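Local structure of stringent starvation protein A homolog (3LYK) at residues 10-15 / 34-39; 18-23 / 157-162; 142-147 / 184-189. The protein probably forms an equimolar complex with the RNA polymerase holoenzyme but not with the core enzyme, and is built on the glutathione S-transferase fold. One frame throughout, in Å; residues are numbered along the deposited sequence.

Contact 1. Residues 10-15 / 34-39; sequences FSNKDD and NAEVDL
Phe10 and Ala35 sit side by side on the parallel strands 3-11 and 30-36, the two strands of a beta-alpha-beta unit in the thioredoxin-like N-terminal domain of this GST-superfamily protein; helix 16-27 makes the crossover between them. On the face that carries Phe10 and Ala35, CD1 of Phe10 lies 4.0 Å from CB of Ala35. Val37, just past the strand, brings CG1 up to the edge of the ring, near its plane. Leu46 and Leu49 of helix 44-49 also pack on this ring. Ser11 uses both backbone polar atoms toward 34-39: its N donates to Ala35 O, and its O accepts from the N of Val37 at 2.8 Å. The Ser11 side chain points to the other face, with OG between the backbone N and the carbonyl carbon (chi1 59°). There OG lies 2.9 Å from Asn34 OD1, a weak bond at most, and meets a water that donates to Glu36 OE1 and accepts from Asn34 ND2. Past the strand end, Asn12 reaches across: ND2 gives Val37 O a nearly straight bond (171°) of 2.9 Å, lying in both the amide and the carbonyl planes. The other end of that amide, OD1, takes the N of Asp14 in an Asx turn, inside the type I turn from Asn12 to Asp15, so both ends of the group are tied. At Lys13 the backbone N meets Glu36, whose chain bends at chi2 (70°), which brings CD round toward the backbone of Lys13; Lys13 N donates to the syn lone pair of Glu36 OE2 at 2.7 Å.

Contact 2. Residues 18-23 / 157-162; sequences CHQVKI and VAPLLW
Helices 18-23 and 157-162 pass with their axes 9.4 Å apart and their N-to-C directions at 126°, and they come nearest at His19 and Pro159, whose CA atoms are 6.4 Å apart. Both residues point at the opposing helix. CG of Pro159 sits over one face of the His19 imidazole, offset toward the rim, as a CH-pi contact 4.3 Å from the ring centroid. The same CG touches CD1 of Ile23, one turn further along, at 3.8 Å, and so meets both side chains. This is the interface between the domains of the GST fold, where the crossover helix of the thioredoxin-like domain packs on a helix of the all-helical C-terminal domain; helix 157-162 is kinked at Pro159, which has no N-H for the preceding turn. CG anti to the backbone N (chi1 -168°) carries the His19 imidazole out toward the opposing helix. Its edge faces the five-membered ring of Trp162: an offset edge-to-face pair with planes 72° apart, its closest atoms being His19 CE1 and Trp162 CD1 at 3.9 Å. Both imidazole nitrogens have partners. NE2 is hydrogen-bonded to Ser195 OG of helix 190-195, and ND1 meets, 2.8 Å away and in the ring plane, a water that donates to Pro159 O.

Contact 3. Residues 142-147 / 184-189; sequences MPYFMN and ERVFTR
Arg185 lies across Tyr144 and Pro143, with its aliphatic part on the ring and its charged end on the proline. CG is anti to the backbone N (chi1 -166°) and the chain runs on extended as far as CD, which stands over one face of the Tyr144 ring, offset toward the rim and 3.9 Å from the centroid: a CH-pi contact. CG itself is 3.4 Å from Tyr144 OH. At chi3 (-68°) the chain bends, and beyond the bend the guanidinium stands steeply to the ring, the two planes 76° apart, and is thus not stacked on it. The guanidinium meets Pro143 instead. CB of the proline lies over one face of the group, offset toward its rim, while NH1 donates to Pro143 O at 2.7 Å. That bond is bent at the hydrogen; NH1 arrives in the carbonyl plane on a lone pair, though the oxygen is tilted out of the guanidinium plane. The positive charge would be expected to polarise this carbonyl. The Tyr144 side chain also meets Val186 and Arg189. Val186 CG1 comes up to the ring edge, 4.2 Å from CE1, the two side chains sliding past each other in opposite directions. At the phenol end, Arg189 NH1 is 3.4 Å from Tyr144 OH, which lies near the plane of that guanidinium. The Arg189 guanidinium also makes a salt bridge from NE to Glu27 of the N-terminal domain and a cation-pi contact with Phe150. All this is packing within the helical GST C-terminal domain, joining the end of helix 176-187 to the loop between helices 118-134 and 152-165. The loop's type II turn, Tyr144 to Asn147, is held by Asp154 of helix 152-165 at Phe145 N and by Asp95 of helix 89-115 at Asn147 ND2.

Overall arrangement
The three contacts run across the chain from one domain to the other. Contact 2 is near its middle, about 3 Å from the centre, and has the other two about 14 Å and 13 Å away, centre to centre. Contacts 1 and 3 lie on opposite sides of the chain's centre, their own centres about 26 Å apart and their nearest atoms about 13 Å. Contact 2 touches both: Cys18 SG lies 3.4 Å from Ser11 CB of contact 1, while the CZ of Phe187 in contact 3 comes within 3.5 Å of Trp162 N. Helix 16-27, the crossover of contact 1, packs between the N-terminal sheet and helix 152-165, against which helix 176-187 lies.

Contact 1. Residues 10-15 / 34-39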
loop_
_atom_site.group_PDB
_atom_site.type_symbol
_atom_site.label_atom_id
_atom_site.label_comp_id
_atom_site.label_asym_id
_atom_site.label_seq_id
_atom_site.Cartn_x
_atom_site.Cartn_y
_atom_site.Cartn_z
ATOM N N PHE B 10 14.454 -10.732 7.758
ATOM C CA PHE B 10 13.730 -11.952 8.117
ATOM C C PHE B 10 12.881 -12.313 6.950
ATOM O O PHE B 10 12.054 -11.500 6.482
ATOM C CB PHE B 10 12.846 -11.786 9.377
ATOM C CG PHE B 10 13.627 -11.570 10.622
ATOM C CD1 PHE B 10 13.938 -12.638 11.457
ATOM C CD2 PHE B 10 14.056 -10.290 10.969
ATOM C CE1 PHE B 10 14.698 -12.436 12.620
ATOM C CE2 PHE B 10 14.814 -10.067 12.128
ATOM C CZ PHE B 10 15.134 -11.146 12.962
ATOM N N SER B 11 13.068 -13.526 6.444
ATOM C CA SER B 11 12.342 -13.906 5.257
ATOM C C SER B 11 12.171 -15.390 5.166
ATOM O O SER B 11 12.896 -16.156 5.821
ATOM C CB SER B 11 13.075 -13.437 3.970
ATOM O OG SER B 11 14.345 -13.986 3.919
ATOM N N ASN B 12 11.270 -15.781 4.272
ATOM C CA ASN B 12 11.132 -17.182 3.913
ATOM C C ASN B 12 11.424 -17.359 2.434
ATOM O O ASN B 12 10.940 -16.573 1.602
ATOM C CB ASN B 12 9.723 -17.693 4.271
ATOM C CG ASN B 12 9.498 -19.112 3.804
ATOM O OD1 ASN B 12 9.124 -19.327 2.664
ATOM N ND2 ASN B 12 9.781 -20.091 4.677
ATOM N N LYS B 13 12.218 -18.377 2.102
ATOM C CA LYS B 13 12.684 -18.588 0.727
ATOM C C LYS B 13 11.619 -18.936 -0.305
ATOM O O LYS B 13 11.881 -18.842 -1.483
ATOM C CB LYS B 13 13.790 -19.686 0.695
ATOM C CG LYS B 13 13.307 -21.077 1.125
ATOM C CD LYS B 13 14.456 -22.069 0.815
ATOM C CE LYS B 13 14.600 -23.119 1.887
ATOM N NZ LYS B 13 13.423 -24.042 1.903
ATOM N N ASP B 14 10.420 -19.340 0.108
ATOM C CA ASP B 14 9.370 -19.598 -0.862
ATOM C C ASP B 14 8.317 -18.502 -0.936
ATOM O O ASP B 14 7.363 -18.628 -1.717
ATOM C CB ASP B 14 8.659 -20.921 -0.528
ATOM C CG ASP B 14 9.611 -22.137 -0.608
ATOM O OD1 ASP B 14 10.398 -22.244 -1.579
ATOM O OD2 ASP B 14 9.582 -22.962 0.317
ATOM N N ASP B 15 8.475 -17.441 -0.135
ATOM C CA ASP B 15 7.459 -16.389 -0.057
ATOM C C ASP B 15 7.705 -15.318 -1.151
ATOM O O ASP B 15 8.810 -14.804 -1.278
ATOM C CB ASP B 15 7.459 -15.805 1.357
ATOM C CG ASP B 15 6.462 -14.673 1.521
ATOM O OD1 ASP B 15 5.274 -14.963 1.682
ATOM O OD2 ASP B 15 6.856 -13.487 1.452
ATOM N N ASN B 34 20.624 -12.495 5.743
ATOM C CA ASN B 34 19.369 -13.226 5.577
ATOM C C ASN B 34 19.060 -14.105 6.804
ATOM O O ASN B 34 19.863 -14.972 7.154
ATOM C CB ASN B 34 19.398 -14.090 4.310
ATOM C CG ASN B 34 17.996 -14.468 3.843
ATOM O OD1 ASN B 34 17.213 -13.607 3.457
ATOM N ND2 ASN B 34 17.654 -15.751 3.926
ATOM N N ALA B 35 17.926 -13.892 7.475
ATOM C CA ALA B 35 17.569 -14.798 8.573
ATOM C C ALA B 35 16.346 -15.552 8.120
ATOM O O ALA B 35 15.234 -14.993 8.062
ATOM C CB ALA B 35 17.322 -14.049 9.885
ATOM N N GLU B 36 16.565 -16.820 7.773
ATOM C CA GLU B 36 15.519 -17.656 7.223
ATOM C C GLU B 36 14.502 -17.953 8.318
ATOM O O GLU B 36 14.868 -18.161 9.456
ATOM C CB GLU B 36 16.086 -18.979 6.649
ATOM C CG GLU B 36 15.017 -19.812 5.974
ATOM C CD GLU B 36 14.523 -19.197 4.652
ATOM O OE1 GLU B 36 15.211 -18.307 4.096
ATOM O OE2 GLU B 36 13.454 -19.617 4.155
ATOM N N VAL B 37 13.224 -17.948 7.986
ATOM C CA VAL B 37 12.224 -18.242 8.999
ATOM C C VAL B 37 11.234 -19.242 8.439
ATOM O O VAL B 37 10.814 -19.174 7.281
ATOM C CB VAL B 37 11.445 -16.990 9.557
ATOM C CG1 VAL B 37 12.281 -15.709 9.596
ATOM C CG2 VAL B 37 10.149 -16.778 8.866
ATOM N N ASP B 38 10.860 -20.163 9.310
ATOM C CA ASP B 38 9.821 -21.147 9.058
ATOM C C ASP B 38 8.515 -20.528 9.520
ATOM O O ASP B 38 8.396 -20.103 10.667
ATOM C CB ASP B 38 10.174 -22.375 9.899
ATOM C CG ASP B 38 9.232 -23.546 9.684
ATOM O OD1 ASP B 38 9.725 -24.625 9.305
ATOM O OD2 ASP B 38 8.025 -23.407 9.917
ATOM N N LEU B 39 7.538 -20.470 8.633
ATOM C CA LEU B 39 6.242 -19.843 8.943
ATOM C C LEU B 39 5.453 -20.467 10.099
ATOM O O LEU B 39 4.685 -19.771 10.743
ATOM C CB LEU B 39 5.379 -19.676 7.673
ATOM C CG LEU B 39 6.175 -18.866 6.611
ATOM C CD1 LEU B 39 5.621 -19.009 5.191
ATOM C CD2 LEU B 39 6.274 -17.404 6.983
HETATM O O HOH W 1 14.840 -16.289 2.494
#

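Contact 2. Residues 18-23 / 157-162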
loop_
_atom_site.group_PDB
_atom_site.type_symbol
_atom_site.label_atom_id
_atom_site.label_comp_id
_atom_site.label_asym_id
_atom_site.label_seq_id
_atom_site.Cartn_x
_atom_site.Cartn_y
_atom_site.Cartn_z
ATOM N N CYS B 18 8.939 -11.909 0.007
ATOM C CA CYS B 18 10.353 -11.911 0.399
ATOM C C CYS B 18 11.184 -11.847 -0.882
ATOM O O CYS B 18 12.179 -11.120 -0.961
ATOM C CB CYS B 18 10.699 -13.165 1.229
ATOM S SG CYS B 18 9.847 -13.048 2.865
ATOM N N HIS B 19 10.731 -12.553 -1.899
ATOM C CA HIS B 19 11.460 -12.531 -3.167
ATOM C C HIS B 19 11.523 -11.099 -3.785
ATOM O O HIS B 19 12.588 -10.638 -4.205
ATOM C CB HIS B 19 10.885 -13.573 -4.131
ATOM C CG HIS B 19 11.753 -13.805 -5.328
ATOM N ND1 HIS B 19 11.381 -14.621 -6.374
ATOM C CD2 HIS B 19 12.980 -13.310 -5.647
ATOM C CE1 HIS B 19 12.331 -14.606 -7.296
ATOM N NE2 HIS B 19 13.309 -13.813 -6.878
ATOM N N GLN B 20 10.386 -10.387 -3.802
ATOM C CA GLN B 20 10.375 -8.999 -4.270
ATOM C C GLN B 20 11.471 -8.151 -3.580
ATOM O O GLN B 20 12.212 -7.408 -4.242
ATOM C CB GLN B 20 9.020 -8.317 -3.961
ATOM C CG GLN B 20 7.791 -8.944 -4.596
ATOM C CD GLN B 20 6.513 -8.242 -4.108
ATOM O OE1 GLN B 20 6.479 -7.669 -3.019
ATOM N NE2 GLN B 20 5.474 -8.326 -4.884
ATOM N N VAL B 21 11.513 -8.233 -2.251
ATOM C CA VAL B 21 12.427 -7.442 -1.467
ATOM C C VAL B 21 13.903 -7.825 -1.750
ATOM O O VAL B 21 14.780 -6.932 -1.923
ATOM C CB VAL B 21 12.103 -7.537 0.064
ATOM C CG1 VAL B 21 13.183 -6.818 0.908
ATOM C CG2 VAL B 21 10.733 -6.858 0.360
ATOM N N LYS B 22 14.173 -9.126 -1.870
ATOM C CA LYS B 22 15.581 -9.545 -2.205
ATOM C C LYS B 22 16.016 -9.042 -3.544
ATOM O O LYS B 22 17.149 -8.726 -3.715
ATOM C CB LYS B 22 15.781 -11.067 -2.159
ATOM C CG LYS B 22 15.553 -11.672 -0.784
ATOM C CD LYS B 22 15.577 -13.208 -0.964
ATOM C CE LYS B 22 15.659 -13.907 0.349
ATOM N NZ LYS B 22 15.447 -15.363 0.089
ATOM N N ILE B 23 15.127 -8.957 -4.515
ATOM C CA ILE B 23 15.543 -8.407 -5.805
ATOM C C ILE B 23 15.932 -6.934 -5.626
ATOM O O ILE B 23 16.963 -6.468 -6.135
ATOM C CB ILE B 23 14.422 -8.526 -6.810
ATOM C CG1 ILE B 23 14.170 -10.000 -7.105
ATOM C CG2 ILE B 23 14.771 -7.736 -8.096
ATOM C CD1 ILE B 23 12.893 -10.215 -7.962
ATOM N N VAL B 157 6.230 -8.554 -11.167
ATOM C CA VAL B 157 5.937 -9.523 -12.219
ATOM C C VAL B 157 6.944 -10.712 -12.222
ATOM O O VAL B 157 6.519 -11.877 -12.272
ATOM C CB VAL B 157 5.831 -8.836 -13.618
ATOM C CG1 VAL B 157 5.516 -9.847 -14.699
ATOM C CG2 VAL B 157 4.705 -7.727 -13.601
ATOM N N ALA B 158 8.251 -10.429 -12.153
ATOM C CA ALA B 158 9.272 -11.495 -12.242
ATOM C C ALA B 158 9.135 -12.631 -11.195
ATOM O O ALA B 158 9.216 -13.776 -11.565
ATOM C CB ALA B 158 10.729 -10.923 -12.279
ATOM N N PRO B 159 8.895 -12.312 -9.895
ATOM C CA PRO B 159 8.723 -13.388 -8.943
ATOM C C PRO B 159 7.534 -14.273 -9.300
ATOM O O PRO B 159 7.537 -15.470 -8.985
ATOM C CB PRO B 159 8.459 -12.642 -7.620
ATOM C CG PRO B 159 9.275 -11.423 -7.765
ATOM C CD PRO B 159 8.987 -11.012 -9.204
ATOM N N LEU B 160 6.519 -13.677 -9.915
ATOM C CA LEU B 160 5.310 -14.421 -10.267
ATOM C C LEU B 160 5.560 -15.378 -11.446
ATOM O O LEU B 160 5.116 -16.519 -11.418
ATOM C CB LEU B 160 4.161 -13.474 -10.597
ATOM C CG LEU B 160 2.908 -14.185 -11.111
ATOM C CD1 LEU B 160 1.690 -13.586 -10.489
ATOM C CD2 LEU B 160 2.865 -14.040 -12.631
ATOM N N LEU B 161 6.265 -14.895 -12.468
ATOM C CA LEU B 161 6.652 -15.711 -13.614
ATOM C C LEU B 161 7.631 -16.841 -13.207
ATOM O O LEU B 161 7.521 -17.955 -13.692
ATOM C CB LEU B 161 7.253 -14.834 -14.685
ATOM C CG LEU B 161 6.231 -13.855 -15.285
ATOM C CD1 LEU B 161 6.900 -12.968 -16.282
ATOM C CD2 LEU B 161 5.029 -14.593 -15.996
ATOM N N TRP B 162 8.546 -16.528 -12.292
ATOM C CA TRP B 162 9.447 -17.467 -11.732
ATOM C C TRP B 162 8.684 -18.614 -11.071
ATOM O O TRP B 162 9.001 -19.784 -11.311
ATOM C CB TRP B 162 10.338 -16.786 -10.717
ATOM C CG TRP B 162 11.381 -17.688 -10.116
ATOM C CD1 TRP B 162 11.458 -18.120 -8.794
ATOM C CD2 TRP B 162 12.539 -18.224 -10.777
ATOM N NE1 TRP B 162 12.598 -18.866 -8.616
ATOM C CE2 TRP B 162 13.271 -18.964 -9.809
ATOM C CE3 TRP B 162 13.013 -18.175 -12.100
ATOM C CZ2 TRP B 162 14.470 -19.661 -10.119
ATOM C CZ3 TRP B 162 14.214 -18.856 -12.404
ATOM C CH2 TRP B 162 14.924 -19.584 -11.404
HETATM O O HOH W 2 9.062 -16.118 -6.711
#

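Contact 3. Residues 142-147 / 184-189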
loop_
_atom_site.group_PDB
_atom_site.type_symbol
_atom_site.label_atom_id
_atom_site.label_comp_id
_atom_site.label_asym_id
_atom_site.label_seq_id
_atom_site.Cartn_x
_atom_site.Cartn_y
_atom_site.Cartn_z
HETATM N N MSE B 142 7.318 -1.896 -25.248
HETATM C CA MSE B 142 8.390 -1.658 -24.260
HETATM C C MSE B 142 9.008 -2.933 -23.702
HETATM O O MSE B 142 8.296 -3.892 -23.493
HETATM C CB MSE B 142 7.869 -0.759 -23.139
HETATM C CG MSE B 142 7.545 0.644 -23.629
HETATM SE SE MSE B 142 6.862 1.724 -22.176
HETATM C CE MSE B 142 5.008 1.105 -22.192
ATOM N N PRO B 143 10.331 -2.936 -23.459
ATOM C CA PRO B 143 10.971 -4.185 -23.014
ATOM C C PRO B 143 10.684 -4.603 -21.560
ATOM O O PRO B 143 10.735 -5.789 -21.276
ATOM C CB PRO B 143 12.467 -3.928 -23.220
ATOM C CG PRO B 143 12.624 -2.430 -23.211
ATOM C CD PRO B 143 11.314 -1.862 -23.722
ATOM N N TYR B 144 10.399 -3.663 -20.654
ATOM C CA TYR B 144 10.013 -4.034 -19.283
ATOM C C TYR B 144 8.540 -3.817 -19.101
ATOM O O TYR B 144 7.888 -3.380 -20.032
ATOM C CB TYR B 144 10.876 -3.329 -18.243
ATOM C CG TYR B 144 12.297 -3.783 -18.368
ATOM C CD1 TYR B 144 12.740 -4.946 -17.711
ATOM C CD2 TYR B 144 13.192 -3.094 -19.182
ATOM C CE1 TYR B 144 14.044 -5.378 -17.856
ATOM C CE2 TYR B 144 14.500 -3.513 -19.325
ATOM C CZ TYR B 144 14.912 -4.660 -18.676
ATOM O OH TYR B 144 16.208 -5.072 -18.803
ATOM N N PHE B 145 7.979 -4.193 -17.960
ATOM C CA PHE B 145 6.537 -4.290 -17.888
ATOM C C PHE B 145 5.898 -2.888 -17.834
ATOM O O PHE B 145 5.853 -2.266 -16.772
ATOM C CB PHE B 145 6.118 -5.155 -16.711
ATOM C CG PHE B 145 4.734 -5.632 -16.800
ATOM C CD1 PHE B 145 4.448 -6.872 -17.348
ATOM C CD2 PHE B 145 3.677 -4.844 -16.338
ATOM C CE1 PHE B 145 3.126 -7.339 -17.425
ATOM C CE2 PHE B 145 2.354 -5.306 -16.396
ATOM C CZ PHE B 145 2.082 -6.547 -16.965
HETATM N N MSE B 146 5.428 -2.416 -18.992
HETATM C CA MSE B 146 4.820 -1.079 -19.155
HETATM C C MSE B 146 5.862 -0.021 -18.847
HETATM O O MSE B 146 5.514 1.050 -18.403
HETATM C CB MSE B 146 3.624 -0.864 -18.206
HETATM C CG MSE B 146 2.382 -1.676 -18.505
HETATM SE SE MSE B 146 1.729 -1.183 -20.301
HETATM C CE MSE B 146 0.678 0.443 -19.870
ATOM N N ASN B 147 7.142 -0.338 -19.028
ATOM C CA ASN B 147 8.199 0.631 -18.795
ATOM C C ASN B 147 9.371 0.370 -19.709
ATOM O O ASN B 147 9.584 -0.771 -20.155
ATOM C CB ASN B 147 8.654 0.660 -17.313
ATOM C CG ASN B 147 7.713 1.510 -16.419
ATOM O OD1 ASN B 147 7.633 2.723 -16.590
ATOM N ND2 ASN B 147 6.975 0.868 -15.510
ATOM N N GLU B 184 13.585 -13.908 -20.098
ATOM C CA GLU B 184 15.035 -13.899 -20.209
ATOM C C GLU B 184 15.592 -12.553 -19.720
ATOM O O GLU B 184 16.608 -12.484 -19.041
ATOM C CB GLU B 184 15.465 -14.181 -21.659
ATOM C CG GLU B 184 16.991 -14.300 -21.851
ATOM C CD GLU B 184 17.728 -12.947 -22.036
ATOM O OE1 GLU B 184 17.099 -11.924 -22.434
ATOM O OE2 GLU B 184 18.958 -12.920 -21.780
ATOM N N ARG B 185 14.913 -11.475 -20.081
ATOM C CA ARG B 185 15.393 -10.124 -19.753
ATOM C C ARG B 185 15.463 -9.939 -18.239
ATOM O O ARG B 185 16.436 -9.401 -17.708
ATOM C CB ARG B 185 14.416 -9.132 -20.362
ATOM C CG ARG B 185 14.870 -7.732 -20.437
ATOM C CD ARG B 185 13.791 -6.984 -21.284
ATOM N NE ARG B 185 13.819 -7.433 -22.664
ATOM C CZ ARG B 185 12.766 -7.802 -23.388
ATOM N NH1 ARG B 185 11.522 -7.742 -22.927
ATOM N NH2 ARG B 185 12.976 -8.209 -24.621
ATOM N N VAL B 186 14.461 -10.436 -17.524
ATOM C CA VAL B 186 14.478 -10.260 -16.048
ATOM C C VAL B 186 15.256 -11.367 -15.278
ATOM O O VAL B 186 16.021 -11.034 -14.341
ATOM C CB VAL B 186 13.060 -10.008 -15.456
ATOM C CG1 VAL B 186 12.421 -8.778 -16.115
ATOM C CG2 VAL B 186 12.116 -11.222 -15.647
ATOM N N PHE B 187 15.089 -12.654 -15.662
ATOM C CA PHE B 187 15.712 -13.741 -14.902
ATOM C C PHE B 187 17.240 -13.714 -14.923
ATOM O O PHE B 187 17.894 -14.176 -13.960
ATOM C CB PHE B 187 15.259 -15.135 -15.326
ATOM C CG PHE B 187 13.793 -15.426 -15.102
ATOM C CD1 PHE B 187 12.999 -14.636 -14.273
ATOM C CD2 PHE B 187 13.206 -16.514 -15.748
ATOM C CE1 PHE B 187 11.635 -14.923 -14.094
ATOM C CE2 PHE B 187 11.875 -16.825 -15.554
ATOM C CZ PHE B 187 11.073 -16.009 -14.717
ATOM N N THR B 188 17.795 -13.190 -16.012
ATOM C CA THR B 188 19.245 -13.163 -16.214
ATOM C C THR B 188 19.930 -11.913 -15.670
ATOM O O THR B 188 21.167 -11.793 -15.736
ATOM C CB THR B 188 19.645 -13.397 -17.714
ATOM O OG1 THR B 188 19.187 -12.290 -18.482
ATOM C CG2 THR B 188 18.996 -14.712 -18.270
ATOM N N ARG B 189 19.155 -11.017 -15.051
ATOM C CA ARG B 189 19.728 -9.786 -14.483
ATOM C C ARG B 189 20.535 -10.166 -13.266
ATOM O O ARG B 189 20.131 -11.086 -12.546
ATOM C CB ARG B 189 18.608 -8.830 -14.012
ATOM C CG ARG B 189 18.001 -8.019 -15.088
ATOM C CD ARG B 189 16.959 -7.053 -14.468
ATOM N NE ARG B 189 17.558 -5.871 -13.847
ATOM C CZ ARG B 189 17.931 -4.763 -14.500
ATOM N NH1 ARG B 189 17.817 -4.665 -15.807
ATOM N NH2 ARG B 189 18.441 -3.735 -13.838
#